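Local coordinates for protein ribose-phosphate pyrophosphokinase (Thermus thermophilus, PDB 7PN0) that probably makes 5-phosphoribosyl diphosphate (PRPP) by transferring the diphosphate group of ATP to ribose 5-phosphate, at residues T31-N36 against V62-M67; V41-S46 against D74-A79; T156-E161 against E241-A246; E229-L234 against S262-V267. All blocks are in the same frame, centred on the assembly; numbering follows the deposited sequence.

Contact 1: T31-N36 against V62-M67; sequences TLRFAN and VQDHLM. With ADP (adenosine-5'-diphosphate), chain I.
The backbones of Arg33 and Asp64 come nearest to each other here, with their CA atoms 9.5 Å apart. Arg33 sits on the beta hairpin formed by strands 29-33 and 39-43 in the N-terminal PRTase-like domain, and Asp64 is in the first turn of helix 62-78. The gap is bridged by one salt bridge at the surface. Arg33 reaches it with a chain that bends at chi3 (-51°), and presents NH1 and NH2 end-on. Both nitrogens hold the same oxygen: Asp64 OD2 is 2.7 Å from Arg33 NH1 and 2.8 Å from Arg33 NH2. This oxygen lies close to the guanidinium plane, between the two N-H groups, which leaves both bonds bent. Both donors approach from one face of the carboxylate, and the two planes are 64° apart. Asp37 forms a second salt bridge with Arg33 NH1. Near the helix start, Asp64 would probably also be stabilised as an anion by the helix itself.

Just beyond Arg33, the chain forms part of the nucleotide site. Phe34 lies flat against the adenine of ADP, with Phe34 CE2 3.3 Å from ADP C4. Asp100 and Ser96 of the second subunit also bind this ADP, which places the site between subunits. Asn36 reads the adenine edge: Asn36 ND2 donates to ADP N1 over 3.0 Å, with an N-H...N angle of 162°.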
loop_
_atom_site.group_PDB
_atom_site.type_symbol
_atom_site.label_atom_id
_atom_site.label_comp_id
_atom_site.label_asym_id
_atom_site.label_seq_id
_atom_site.Cartn_x
_atom_site.Cartn_y
_atom_site.Cartn_z
ATOM N N THR A 31 12.665 -9.712 26.259
ATOM C CA THR A 31 13.010 -8.355 25.843
ATOM C C THR A 31 14.255 -7.939 26.633
ATOM O O THR A 31 14.239 -8.084 27.876
ATOM C CB THR A 31 11.807 -7.426 26.020
ATOM O OG1 THR A 31 10.713 -7.876 25.204
ATOM C CG2 THR A 31 12.216 -5.994 25.712
ATOM N N LEU A 32 15.294 -7.555 25.918
ATOM C CA LEU A 32 16.606 -7.081 26.442
ATOM C C LEU A 32 16.698 -5.613 26.049
ATOM O O LEU A 32 16.223 -5.239 24.961
ATOM C CB LEU A 32 17.778 -7.868 25.809
ATOM C CG LEU A 32 17.744 -9.406 25.878
ATOM C CD1 LEU A 32 19.023 -10.015 25.346
ATOM C CD2 LEU A 32 17.488 -9.918 27.288
ATOM N N ARG A 33 17.449 -4.850 26.833
ATOM C CA ARG A 33 17.901 -3.510 26.484
ATOM C C ARG A 33 19.431 -3.584 26.459
ATOM O O ARG A 33 20.023 -3.893 27.488
ATOM C CB ARG A 33 17.282 -2.532 27.488
ATOM C CG ARG A 33 17.758 -1.094 27.357
ATOM C CD ARG A 33 17.460 -0.283 28.628
ATOM N NE ARG A 33 16.059 -0.478 28.971
ATOM C CZ ARG A 33 15.073 0.352 28.673
ATOM N NH1 ARG A 33 15.327 1.506 28.061
ATOM N NH2 ARG A 33 13.835 0.028 29.019
ATOM N N PHE A 34 20.060 -3.331 25.325
ATOM C CA PHE A 34 21.545 -3.300 25.208
ATOM C C PHE A 34 22.044 -2.045 25.934
ATOM O O PHE A 34 21.218 -1.185 26.334
ATOM C CB PHE A 34 21.967 -3.347 23.745
ATOM C CG PHE A 34 21.519 -4.557 22.979
ATOM C CD1 PHE A 34 21.940 -5.835 23.345
ATOM C CD2 PHE A 34 20.677 -4.431 21.884
ATOM C CE1 PHE A 34 21.556 -6.939 22.600
ATOM C CE2 PHE A 34 20.253 -5.543 21.181
ATOM C CZ PHE A 34 20.715 -6.793 21.520
ATOM N N ALA A 35 23.356 -1.936 26.143
ATOM C CA ALA A 35 23.968 -0.804 26.870
ATOM C C ALA A 35 23.630 0.501 26.134
ATOM O O ALA A 35 23.589 1.546 26.779
ATOM C CB ALA A 35 25.454 -1.045 26.975
ATOM N N ASN A 36 23.443 0.447 24.811
ATOM C CA ASN A 36 23.146 1.626 23.958
ATOM C C ASN A 36 21.648 1.990 23.990
ATOM O O ASN A 36 21.236 2.811 23.155
ATOM C CB ASN A 36 23.625 1.366 22.544
ATOM C CG ASN A 36 22.893 0.215 21.884
ATOM O OD1 ASN A 36 21.967 -0.355 22.460
ATOM N ND2 ASN A 36 23.271 -0.083 20.665
ATOM N N VAL A 62 6.831 4.854 28.352
ATOM C CA VAL A 62 5.818 4.680 27.281
ATOM C C VAL A 62 6.485 4.363 25.936
ATOM O O VAL A 62 6.054 3.401 25.272
ATOM C CB VAL A 62 4.884 5.898 27.198
ATOM C CG1 VAL A 62 3.943 5.801 26.018
ATOM C CG2 VAL A 62 4.075 6.063 28.478
ATOM N N GLN A 63 7.537 5.051 25.569
ATOM C CA GLN A 63 8.093 4.873 24.208
ATOM C C GLN A 63 8.812 3.533 24.132
ATOM O O GLN A 63 8.778 2.902 23.082
ATOM C CB GLN A 63 8.959 6.068 23.839
ATOM C CG GLN A 63 8.171 7.203 23.202
ATOM C CD GLN A 63 7.167 7.785 24.162
ATOM O OE1 GLN A 63 7.515 8.500 25.106
ATOM N NE2 GLN A 63 5.907 7.485 23.944
ATOM N N ASP A 64 9.440 3.084 25.204
ATOM C CA ASP A 64 10.038 1.738 25.222
ATOM C C ASP A 64 8.912 0.718 25.090
ATOM O O ASP A 64 9.096 -0.277 24.394
ATOM C CB ASP A 64 10.863 1.460 26.478
ATOM C CG ASP A 64 12.229 2.107 26.583
ATOM O OD1 ASP A 64 12.811 2.480 25.541
ATOM O OD2 ASP A 64 12.719 2.209 27.748
ATOM N N HIS A 65 7.754 0.948 25.717
ATOM C CA HIS A 65 6.653 -0.036 25.643
ATOM C C HIS A 65 6.033 -0.022 24.234
ATOM O O HIS A 65 5.673 -1.093 23.737
ATOM C CB HIS A 65 5.639 0.253 26.731
ATOM C CG HIS A 65 6.141 -0.074 28.091
ATOM N ND1 HIS A 65 7.035 -1.100 28.335
ATOM C CD2 HIS A 65 5.803 0.431 29.294
ATOM C CE1 HIS A 65 7.236 -1.205 29.647
ATOM N NE2 HIS A 65 6.565 -0.238 30.243
ATOM N N LEU A 66 5.882 1.156 23.625
ATOM C CA LEU A 66 5.399 1.280 22.221
ATOM C C LEU A 66 6.357 0.513 21.301
ATOM O O LEU A 66 5.889 -0.300 20.510
ATOM C CB LEU A 66 5.343 2.759 21.798
ATOM C CG LEU A 66 5.078 3.003 20.315
ATOM C CD1 LEU A 66 3.838 2.260 19.850
ATOM C CD2 LEU A 66 4.987 4.516 20.016
ATOM N N MET A 67 7.659 0.772 21.399
ATOM C CA MET A 67 8.640 0.120 20.492
ATOM C C MET A 67 8.650 -1.391 20.754
ATOM O O MET A 67 8.685 -2.167 19.798
ATOM C CB MET A 67 10.050 0.692 20.707
ATOM C CG MET A 67 11.068 0.090 19.783
ATOM S SD MET A 67 10.520 0.363 18.072
ATOM C CE MET A 67 12.005 -0.031 17.176
HETATM P PB ADP I . 26.710 -7.219 13.421
HETATM O O1B ADP I . 25.207 -6.981 13.174
HETATM O O2B ADP I . 27.320 -6.226 14.391
HETATM O O3B ADP I . 27.504 -7.347 12.153
HETATM P PA ADP I . 27.863 -8.684 15.516
HETATM O O1A ADP I . 28.308 -10.107 15.582
HETATM O O2A ADP I . 28.807 -7.522 15.462
HETATM O O3A ADP I . 26.945 -8.605 14.207
HETATM O "O5'" ADP I . 26.841 -8.407 16.723
HETATM C "C5'" ADP I . 25.450 -8.708 16.503
HETATM C "C4'" ADP I . 24.773 -8.894 17.832
HETATM O "O4'" ADP I . 24.631 -7.599 18.470
HETATM C "C3'" ADP I . 23.356 -9.464 17.758
HETATM O "O3'" ADP I . 23.339 -10.883 17.692
HETATM C "C2'" ADP I . 22.764 -8.943 19.059
HETATM O "O2'" ADP I . 23.152 -9.744 20.156
HETATM C "C1'" ADP I . 23.400 -7.551 19.127
HETATM N N9 ADP I . 22.596 -6.477 18.538
HETATM C C8 ADP I . 21.620 -6.551 17.573
HETATM N N7 ADP I . 21.045 -5.391 17.330
HETATM C C5 ADP I . 21.682 -4.515 18.209
HETATM C C6 ADP I . 21.529 -3.142 18.460
HETATM N N6 ADP I . 20.630 -2.399 17.817
HETATM N N1 ADP I . 22.271 -2.591 19.450
HETATM C C2 ADP I . 23.173 -3.358 20.081
HETATM N N3 ADP I . 23.434 -4.654 19.908
HETATM C C4 ADP I . 22.634 -5.184 18.963
#

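Contact 2: V41-S46 against D74-A79; sequences VRYEES and DAAKGA. With SO4 (sulfate ion), chain E.
Tyr43 and Val41 meet Ala75 and Ala76 in a buried apolar contact between strand 39-43 and the end of helix 62-78. The short axes of strand and helix pass 9.0 Å apart at a crossing angle of -39°. Ala75 CB fits between two side chains, 4.0 Å from Val41 CG2 and 3.9 Å from Tyr43 CE2. It meets the tyrosine at the ring edge, near the ring plane. The same CE2 lies 3.6 Å from Ala76 N, so the ring also touches the helix backbone. The small alanines allow this close approach. Tyr43 has CG beside its backbone N (chi1 -64°), and the ring runs back toward the helix start, with OH beside Ala76 CB.

The polar contacts sit around this core. Tyr43 OH is hydrogen-bonded to Met72 O, one turn back in the helix, which satisfies the buried hydroxyl. Where the strand ends, Arg42 NE donates to Glu44 OE1 over 3.2 Å, on the syn side but tilted 32° out of the carboxylate plane. Ser46 OG donates to sulfate O1 over 2.7 Å.

Arg48, Arg103 of the second subunit, and Ser302 and Ser304 of the third subunit also bind this sulfate. The sulfate probably comes from the crystallisation liquor. Its site between three subunits is consistent with the regulatory phosphate site of PRPP synthases, beside a strand-on-helix core of the N-terminal domain.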
loop_
_atom_site.group_PDB
_atom_site.type_symbol
_atom_site.label_atom_id
_atom_site.label_comp_id
_atom_site.label_asym_id
_atom_site.label_seq_id
_atom_site.Cartn_x
_atom_site.Cartn_y
_atom_site.Cartn_z
ATOM N N VAL A 41 13.881 -8.153 21.004
ATOM C CA VAL A 41 12.800 -9.093 21.400
ATOM C C VAL A 41 13.107 -10.455 20.778
ATOM O O VAL A 41 13.736 -10.514 19.698
ATOM C CB VAL A 41 11.402 -8.590 21.003
ATOM C CG1 VAL A 41 11.123 -7.212 21.620
ATOM C CG2 VAL A 41 11.217 -8.605 19.514
ATOM N N ARG A 42 12.660 -11.528 21.417
ATOM C CA ARG A 42 12.826 -12.890 20.880
ATOM C C ARG A 42 11.750 -13.805 21.470
ATOM O O ARG A 42 11.632 -13.880 22.670
ATOM C CB ARG A 42 14.253 -13.385 21.178
ATOM C CG ARG A 42 14.598 -14.713 20.495
ATOM C CD ARG A 42 15.978 -15.274 20.864
ATOM N NE ARG A 42 16.091 -15.510 22.309
ATOM C CZ ARG A 42 17.056 -15.058 23.124
ATOM N NH1 ARG A 42 17.006 -15.350 24.409
ATOM N NH2 ARG A 42 18.069 -14.325 22.677
ATOM N N TYR A 43 11.049 -14.554 20.621
ATOM C CA TYR A 43 10.116 -15.617 21.061
ATOM C C TYR A 43 10.932 -16.898 21.216
ATOM O O TYR A 43 11.672 -17.296 20.299
ATOM C CB TYR A 43 8.964 -15.821 20.085
ATOM C CG TYR A 43 8.052 -14.625 19.965
ATOM C CD1 TYR A 43 7.077 -14.364 20.916
ATOM C CD2 TYR A 43 8.187 -13.729 18.904
ATOM C CE1 TYR A 43 6.231 -13.274 20.802
ATOM C CE2 TYR A 43 7.333 -12.641 18.764
ATOM C CZ TYR A 43 6.392 -12.383 19.749
ATOM O OH TYR A 43 5.532 -11.327 19.655
ATOM N N GLU A 44 10.847 -17.482 22.390
ATOM C CA GLU A 44 11.727 -18.619 22.770
ATOM C C GLU A 44 11.265 -19.892 22.080
ATOM O O GLU A 44 12.140 -20.797 21.877
ATOM C CB GLU A 44 11.740 -18.765 24.289
ATOM C CG GLU A 44 12.311 -17.516 24.949
ATOM C CD GLU A 44 13.704 -17.091 24.501
ATOM O OE1 GLU A 44 14.341 -17.783 23.641
ATOM O OE2 GLU A 44 14.187 -16.092 25.051
ATOM N N GLU A 45 9.986 -19.971 21.720
ATOM C CA GLU A 45 9.432 -21.169 21.037
ATOM C C GLU A 45 8.627 -20.770 19.801
ATOM O O GLU A 45 8.279 -19.594 19.644
ATOM C CB GLU A 45 8.574 -21.989 21.995
ATOM C CG GLU A 45 9.353 -22.575 23.194
ATOM C CD GLU A 45 10.459 -23.602 22.945
ATOM O OE1 GLU A 45 11.306 -23.772 23.871
ATOM O OE2 GLU A 45 10.509 -24.233 21.848
ATOM N N SER A 46 8.347 -21.753 18.950
ATOM C CA SER A 46 7.606 -21.522 17.676
ATOM C C SER A 46 6.232 -20.951 17.998
ATOM O O SER A 46 5.637 -21.382 18.962
ATOM C CB SER A 46 7.516 -22.778 16.873
ATOM O OG SER A 46 6.751 -22.545 15.734
ATOM N N ASP A 74 6.005 -7.210 14.892
ATOM C CA ASP A 74 6.912 -7.451 13.736
ATOM C C ASP A 74 7.516 -8.874 13.755
ATOM O O ASP A 74 7.489 -9.597 12.721
ATOM C CB ASP A 74 7.973 -6.373 13.663
ATOM C CG ASP A 74 8.894 -6.591 12.493
ATOM O OD1 ASP A 74 8.400 -6.551 11.309
ATOM O OD2 ASP A 74 10.064 -6.834 12.770
ATOM N N ALA A 75 8.113 -9.229 14.884
ATOM C CA ALA A 75 8.829 -10.501 15.096
ATOM C C ALA A 75 7.815 -11.643 14.986
ATOM O O ALA A 75 8.157 -12.681 14.380
ATOM C CB ALA A 75 9.522 -10.456 16.430
ATOM N N ALA A 76 6.583 -11.459 15.484
ATOM C CA ALA A 76 5.525 -12.493 15.412
ATOM C C ALA A 76 5.188 -12.740 13.954
ATOM O O ALA A 76 5.097 -13.949 13.585
ATOM C CB ALA A 76 4.288 -12.125 16.194
ATOM N N LYS A 77 5.003 -11.689 13.144
ATOM C CA LYS A 77 4.701 -11.895 11.699
ATOM C C LYS A 77 5.911 -12.563 11.039
ATOM O O LYS A 77 5.699 -13.488 10.211
ATOM C CB LYS A 77 4.260 -10.578 11.043
ATOM C CG LYS A 77 2.824 -10.224 11.359
ATOM C CD LYS A 77 1.895 -11.277 10.787
ATOM C CE LYS A 77 0.463 -10.848 10.761
ATOM N NZ LYS A 77 0.259 -9.722 9.815
ATOM N N GLY A 78 7.121 -12.128 11.396
ATOM C CA GLY A 78 8.391 -12.639 10.836
ATOM C C GLY A 78 8.612 -14.114 11.190
ATOM O O GLY A 78 9.347 -14.823 10.448
ATOM N N ALA A 79 8.026 -14.564 12.310
ATOM C CA ALA A 79 8.102 -15.951 12.788
ATOM C C ALA A 79 6.854 -16.706 12.325
ATOM O O ALA A 79 6.556 -17.718 12.899
ATOM C CB ALA A 79 8.249 -15.950 14.298
HETATM S S SO4 E . 9.737 -22.001 13.779
HETATM O O1 SO4 E . 8.380 -22.302 13.655
HETATM O O2 SO4 E . 10.335 -22.813 14.811
HETATM O O3 SO4 E . 10.428 -22.276 12.554
HETATM O O4 SO4 E . 9.902 -20.610 14.156
#

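Contact 3: T156-E161 against E241-A246; sequences TRVDLE and EVYAAA
Val158 and Tyr243 make the apolar half of this contact, between the chain leaving helix 147-157 and strand 241-246. It is a CH-pi interaction. Val158 CG1 stands 3.6 Å from the centroid of the Tyr243 ring and 12° off the ring normal. The methyl is therefore almost centred on the face, and its nearest ring atoms are CG and CD1. Val158 places CG1 beside its backbone N (chi1 -55°), and the two side chains run past each other in opposite directions. Leu215 packs against both residues from strand 213-218, and Tyr153 and Phe154 of helix 147-157 also touch the ring.

The second kind of contact is between a charged flat group and the ring's outer end. The Arg157 chain bends at chi2 and at a nearly eclipsed chi3, which brings the guanidinium to the phenol end of Tyr243. A crystal neighbour also touches Arg157, so the lattice may influence this pose. Tyr243 CE2 lies over one guanidinium face, 4.0 Å from Arg157 CZ. Seen from the tyrosine, Arg157 NH2 is at the ring edge. The planes are 63° apart, so this is not a parallel stack. Arg157 NH2 and Tyr243 OH are 3.3 Å apart, but the angle is too poor for a hydrogen bond.

The main polar partner of Arg157 is Glu266, which forms a salt bridge with NH1. The chemistry implies van der Waals attraction across the segments, with Glu266 supplying the ionic hold on the arginine.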
loop_
_atom_site.group_PDB
_atom_site.type_symbol
_atom_site.label_atom_id
_atom_site.label_comp_id
_atom_site.label_asym_id
_atom_site.label_seq_id
_atom_site.Cartn_x
_atom_site.Cartn_y
_atom_site.Cartn_z
ATOM N N THR A 156 -21.618 -2.630 44.853
ATOM C CA THR A 156 -21.142 -3.434 46.008
ATOM C C THR A 156 -20.541 -2.578 47.118
ATOM O O THR A 156 -20.208 -3.176 48.155
ATOM C CB THR A 156 -20.149 -4.515 45.601
ATOM O OG1 THR A 156 -18.943 -3.892 45.197
ATOM C CG2 THR A 156 -20.721 -5.411 44.538
ATOM N N ARG A 157 -20.390 -1.268 46.942
ATOM C CA ARG A 157 -19.575 -0.431 47.858
ATOM C C ARG A 157 -20.379 0.675 48.528
ATOM O O ARG A 157 -19.918 1.145 49.596
ATOM C CB ARG A 157 -18.400 0.244 47.139
ATOM C CG ARG A 157 -17.122 -0.579 47.196
ATOM C CD ARG A 157 -16.184 -0.385 48.396
ATOM N NE ARG A 157 -16.755 0.326 49.515
ATOM C CZ ARG A 157 -16.071 0.833 50.530
ATOM N NH1 ARG A 157 -14.756 0.726 50.586
ATOM N NH2 ARG A 157 -16.722 1.459 51.488
ATOM N N VAL A 158 -21.423 1.190 47.888
ATOM C CA VAL A 158 -22.041 2.466 48.321
ATOM C C VAL A 158 -23.521 2.227 48.603
ATOM O O VAL A 158 -24.124 1.276 48.085
ATOM C CB VAL A 158 -21.830 3.629 47.324
ATOM C CG1 VAL A 158 -20.360 3.881 47.001
ATOM C CG2 VAL A 158 -22.645 3.439 46.059
ATOM N N ASP A 159 -24.050 3.134 49.407
ATOM C CA ASP A 159 -25.472 3.250 49.774
ATOM C C ASP A 159 -26.253 3.785 48.573
ATOM O O ASP A 159 -26.386 5.033 48.421
ATOM C CB ASP A 159 -25.563 4.169 50.986
ATOM C CG ASP A 159 -26.970 4.295 51.507
ATOM O OD1 ASP A 159 -27.830 3.412 51.120
ATOM O OD2 ASP A 159 -27.181 5.281 52.290
ATOM N N LEU A 160 -26.805 2.890 47.766
ATOM C CA LEU A 160 -27.514 3.303 46.541
ATOM C C LEU A 160 -28.772 4.117 46.895
ATOM O O LEU A 160 -29.160 4.952 46.044
ATOM C CB LEU A 160 -27.843 2.065 45.709
ATOM C CG LEU A 160 -26.633 1.389 45.059
ATOM C CD1 LEU A 160 -27.085 0.199 44.234
ATOM C CD2 LEU A 160 -25.831 2.365 44.194
ATOM N N GLU A 161 -29.366 3.917 48.087
ATOM C CA GLU A 161 -30.623 4.612 48.504
ATOM C C GLU A 161 -30.387 6.123 48.563
ATOM O O GLU A 161 -31.369 6.861 48.502
ATOM C CB GLU A 161 -31.150 4.213 49.894
ATOM C CG GLU A 161 -30.919 2.765 50.322
ATOM C CD GLU A 161 -31.261 1.694 49.296
ATOM O OE1 GLU A 161 -30.640 0.596 49.355
ATOM O OE2 GLU A 161 -32.141 1.957 48.438
ATOM N N GLU A 241 -20.150 12.744 50.977
ATOM C CA GLU A 241 -18.919 11.991 50.684
ATOM C C GLU A 241 -18.877 11.702 49.179
ATOM O O GLU A 241 -19.948 11.773 48.543
ATOM C CB GLU A 241 -18.924 10.655 51.425
ATOM C CG GLU A 241 -20.075 9.745 50.993
ATOM C CD GLU A 241 -20.223 8.530 51.874
ATOM O OE1 GLU A 241 -19.383 8.411 52.783
ATOM O OE2 GLU A 241 -21.158 7.719 51.655
ATOM N N VAL A 242 -17.690 11.345 48.679
ATOM C CA VAL A 242 -17.422 11.162 47.219
ATOM C C VAL A 242 -16.637 9.859 47.034
ATOM O O VAL A 242 -15.657 9.666 47.731
ATOM C CB VAL A 242 -16.684 12.353 46.576
ATOM C CG1 VAL A 242 -16.715 12.206 45.062
ATOM C CG2 VAL A 242 -17.288 13.698 46.960
ATOM N N TYR A 243 -17.137 8.985 46.159
ATOM C CA TYR A 243 -16.446 7.779 45.649
ATOM C C TYR A 243 -16.142 8.021 44.181
ATOM O O TYR A 243 -17.031 8.534 43.506
ATOM C CB TYR A 243 -17.320 6.536 45.774
ATOM C CG TYR A 243 -17.422 6.043 47.192
ATOM C CD1 TYR A 243 -18.249 6.667 48.119
ATOM C CD2 TYR A 243 -16.688 4.941 47.605
ATOM C CE1 TYR A 243 -18.312 6.221 49.437
ATOM C CE2 TYR A 243 -16.785 4.457 48.901
ATOM C CZ TYR A 243 -17.587 5.107 49.819
ATOM O OH TYR A 243 -17.639 4.621 51.089
ATOM N N ALA A 244 -14.932 7.714 43.739
ATOM C CA ALA A 244 -14.503 7.978 42.347
ATOM C C ALA A 244 -14.100 6.656 41.723
ATOM O O ALA A 244 -13.539 5.807 42.445
ATOM C CB ALA A 244 -13.362 8.919 42.320
ATOM N N ALA A 245 -14.317 6.519 40.419
ATOM C CA ALA A 245 -13.827 5.357 39.670
ATOM C C ALA A 245 -13.406 5.805 38.279
ATOM O O ALA A 245 -13.882 6.853 37.796
ATOM C CB ALA A 245 -14.879 4.286 39.645
ATOM N N ALA A 246 -12.526 5.033 37.671
ATOM C CA ALA A 246 -12.078 5.248 36.283
ATOM C C ALA A 246 -11.725 3.893 35.710
ATOM O O ALA A 246 -11.478 2.951 36.519
ATOM C CB ALA A 246 -10.891 6.188 36.229
#

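Contact 4: E229-L234 against S262-V267; sequences EAVEAL and SPVKEV
Val231 of helix 225-236 meets three successive residues, Ser262 to Val264, on the chain that runs into strand 266-270. The CA atoms of Val231 and Val264 are 6.3 Å apart. Both methyls of Val231 are used.

Ser262 comes first, just after helix 255-261. Its OG turns back to accept a hydrogen bond from Val264 N, 3.1 Å away at 158°. This is an ST turn, so the buried hydroxyl oxygen accepts one bond. The same Ser262 OG packs 3.4 Å from Val231 CG1, a van der Waals contact. Pro263 is next. Its ring lies along the outer side of the contact, with Pro263 CG 3.8 Å from Val231 CG1. Val231 holds CG1 anti to its own N (chi1 173°), which points this methyl into the turn, against the serine and proline. Val231 CG1 also reaches Val264 N, at 3.8 Å. The other branch, CG2, meets the Val264 side chain. Val231 CG2 lies 3.9 Å from Val264 CB and 4.0 Å from Val264 CG2, and the two side chains cross at about a right angle.

After Val264 the chain moves away from helix 225-236. Lys265 pairs through its backbone with Val242, and Glu266 turns its carboxylate to Arg282 and Tyr153. Val267 continues the strand beside Lys280 and Arg282. A turn from helix into parallel strand, packed on the neighbouring helix, belongs to the alternating beta-alpha-beta layout of a PRTase-like domain.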
loop_
_atom_site.group_PDB
_atom_site.type_symbol
_atom_site.label_atom_id
_atom_site.label_comp_id
_atom_site.label_asym_id
_atom_site.label_seq_id
_atom_site.Cartn_x
_atom_site.Cartn_y
_atom_site.Cartn_z
ATOM N N GLU A 229 -10.532 18.366 42.021
ATOM C CA GLU A 229 -11.377 19.569 41.828
ATOM C C GLU A 229 -12.834 19.184 42.046
ATOM O O GLU A 229 -13.568 19.932 42.699
ATOM C CB GLU A 229 -11.278 20.117 40.399
ATOM C CG GLU A 229 -10.061 20.956 40.100
ATOM C CD GLU A 229 -10.169 21.738 38.791
ATOM O OE1 GLU A 229 -11.302 21.934 38.310
ATOM O OE2 GLU A 229 -9.128 22.133 38.243
ATOM N N ALA A 230 -13.271 18.072 41.444
ATOM C CA ALA A 230 -14.677 17.636 41.521
ATOM C C ALA A 230 -15.012 17.333 42.988
ATOM O O ALA A 230 -16.090 17.747 43.458
ATOM C CB ALA A 230 -14.895 16.455 40.626
ATOM N N VAL A 231 -14.139 16.602 43.670
ATOM C CA VAL A 231 -14.392 16.185 45.083
ATOM C C VAL A 231 -14.485 17.453 45.939
ATOM O O VAL A 231 -15.415 17.521 46.774
ATOM C CB VAL A 231 -13.317 15.221 45.609
ATOM C CG1 VAL A 231 -13.503 14.949 47.101
ATOM C CG2 VAL A 231 -13.328 13.915 44.835
ATOM N N GLU A 232 -13.545 18.392 45.771
ATOM C CA GLU A 232 -13.531 19.652 46.572
ATOM C C GLU A 232 -14.828 20.418 46.304
ATOM O O GLU A 232 -15.481 20.834 47.277
ATOM C CB GLU A 232 -12.316 20.523 46.238
ATOM C CG GLU A 232 -11.013 20.072 46.875
ATOM C CD GLU A 232 -9.924 21.134 46.781
ATOM O OE1 GLU A 232 -10.207 22.255 46.290
ATOM O OE2 GLU A 232 -8.798 20.846 47.186
ATOM N N ALA A 233 -15.206 20.589 45.030
ATOM C CA ALA A 233 -16.456 21.270 44.622
ATOM C C ALA A 233 -17.655 20.603 45.303
ATOM O O ALA A 233 -18.554 21.328 45.754
ATOM C CB ALA A 233 -16.638 21.246 43.128
ATOM N N LEU A 234 -17.681 19.268 45.330
ATOM C CA LEU A 234 -18.838 18.471 45.810
ATOM C C LEU A 234 -18.938 18.597 47.334
ATOM O O LEU A 234 -20.069 18.710 47.846
ATOM C CB LEU A 234 -18.665 17.010 45.379
ATOM C CG LEU A 234 -19.240 16.682 44.002
ATOM C CD1 LEU A 234 -18.703 15.339 43.479
ATOM C CD2 LEU A 234 -20.770 16.666 44.043
ATOM N N SER A 262 -7.069 14.560 49.510
ATOM C CA SER A 262 -8.504 14.755 49.168
ATOM C C SER A 262 -9.377 14.039 50.186
ATOM O O SER A 262 -9.018 12.980 50.698
ATOM C CB SER A 262 -8.785 14.250 47.756
ATOM O OG SER A 262 -10.169 14.270 47.441
ATOM N N PRO A 263 -10.574 14.571 50.492
ATOM C CA PRO A 263 -11.546 13.844 51.306
ATOM C C PRO A 263 -12.205 12.669 50.573
ATOM O O PRO A 263 -13.077 12.042 51.117
ATOM C CB PRO A 263 -12.607 14.903 51.653
ATOM C CG PRO A 263 -12.466 15.962 50.596
ATOM C CD PRO A 263 -11.010 15.935 50.175
ATOM N N VAL A 264 -11.818 12.409 49.328
ATOM C CA VAL A 264 -12.437 11.290 48.552
ATOM C C VAL A 264 -12.345 10.000 49.379
ATOM O O VAL A 264 -11.273 9.699 49.900
ATOM C CB VAL A 264 -11.798 11.133 47.156
ATOM C CG1 VAL A 264 -10.347 10.694 47.226
ATOM C CG2 VAL A 264 -12.624 10.230 46.265
ATOM N N LYS A 265 -13.429 9.240 49.478
ATOM C CA LYS A 265 -13.447 8.042 50.334
ATOM C C LYS A 265 -12.575 6.966 49.728
ATOM O O LYS A 265 -11.928 6.212 50.469
ATOM C CB LYS A 265 -14.856 7.473 50.485
ATOM C CG LYS A 265 -15.696 8.224 51.503
ATOM C CD LYS A 265 -15.054 8.207 52.882
ATOM C CE LYS A 265 -15.956 8.757 53.962
ATOM N NZ LYS A 265 -15.406 8.425 55.293
ATOM N N GLU A 266 -12.707 6.789 48.419
ATOM C CA GLU A 266 -12.039 5.664 47.754
ATOM C C GLU A 266 -11.938 5.990 46.275
ATOM O O GLU A 266 -12.836 6.697 45.756
ATOM C CB GLU A 266 -12.848 4.401 47.976
ATOM C CG GLU A 266 -12.128 3.144 47.607
ATOM C CD GLU A 266 -12.814 1.926 48.209
ATOM O OE1 GLU A 266 -13.625 1.324 47.538
ATOM O OE2 GLU A 266 -12.534 1.625 49.371
ATOM N N VAL A 267 -10.921 5.433 45.644
ATOM C CA VAL A 267 -10.695 5.607 44.185
ATOM C C VAL A 267 -10.437 4.216 43.620
ATOM O O VAL A 267 -9.456 3.573 44.047
ATOM C CB VAL A 267 -9.535 6.573 43.919
ATOM C CG1 VAL A 267 -9.335 6.779 42.418
ATOM C CG2 VAL A 267 -9.767 7.906 44.635
#

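Contacts 1 and 2 come first along the chain and lie in the N-terminal domain, with centres 16 Å apart. Both pair the 29-33/39-43 hairpin with helix 62-78, contact 1 at the helix start and contact 2 at its end, and both touch the second subunit. Their segments alternate in sequence. Contacts 3 and 4 follow, also interleaved, with centres 12 Å apart. They share the seven-stranded mixed sheet, in which strands 241-246 and 266-270 are neighbours. No other chain of the assembly touches them. Contacts 1 and 3 are 40 Å apart between centres. The first pair thus lies at subunit interfaces, the second within the other half of the chain, away from these interfaces.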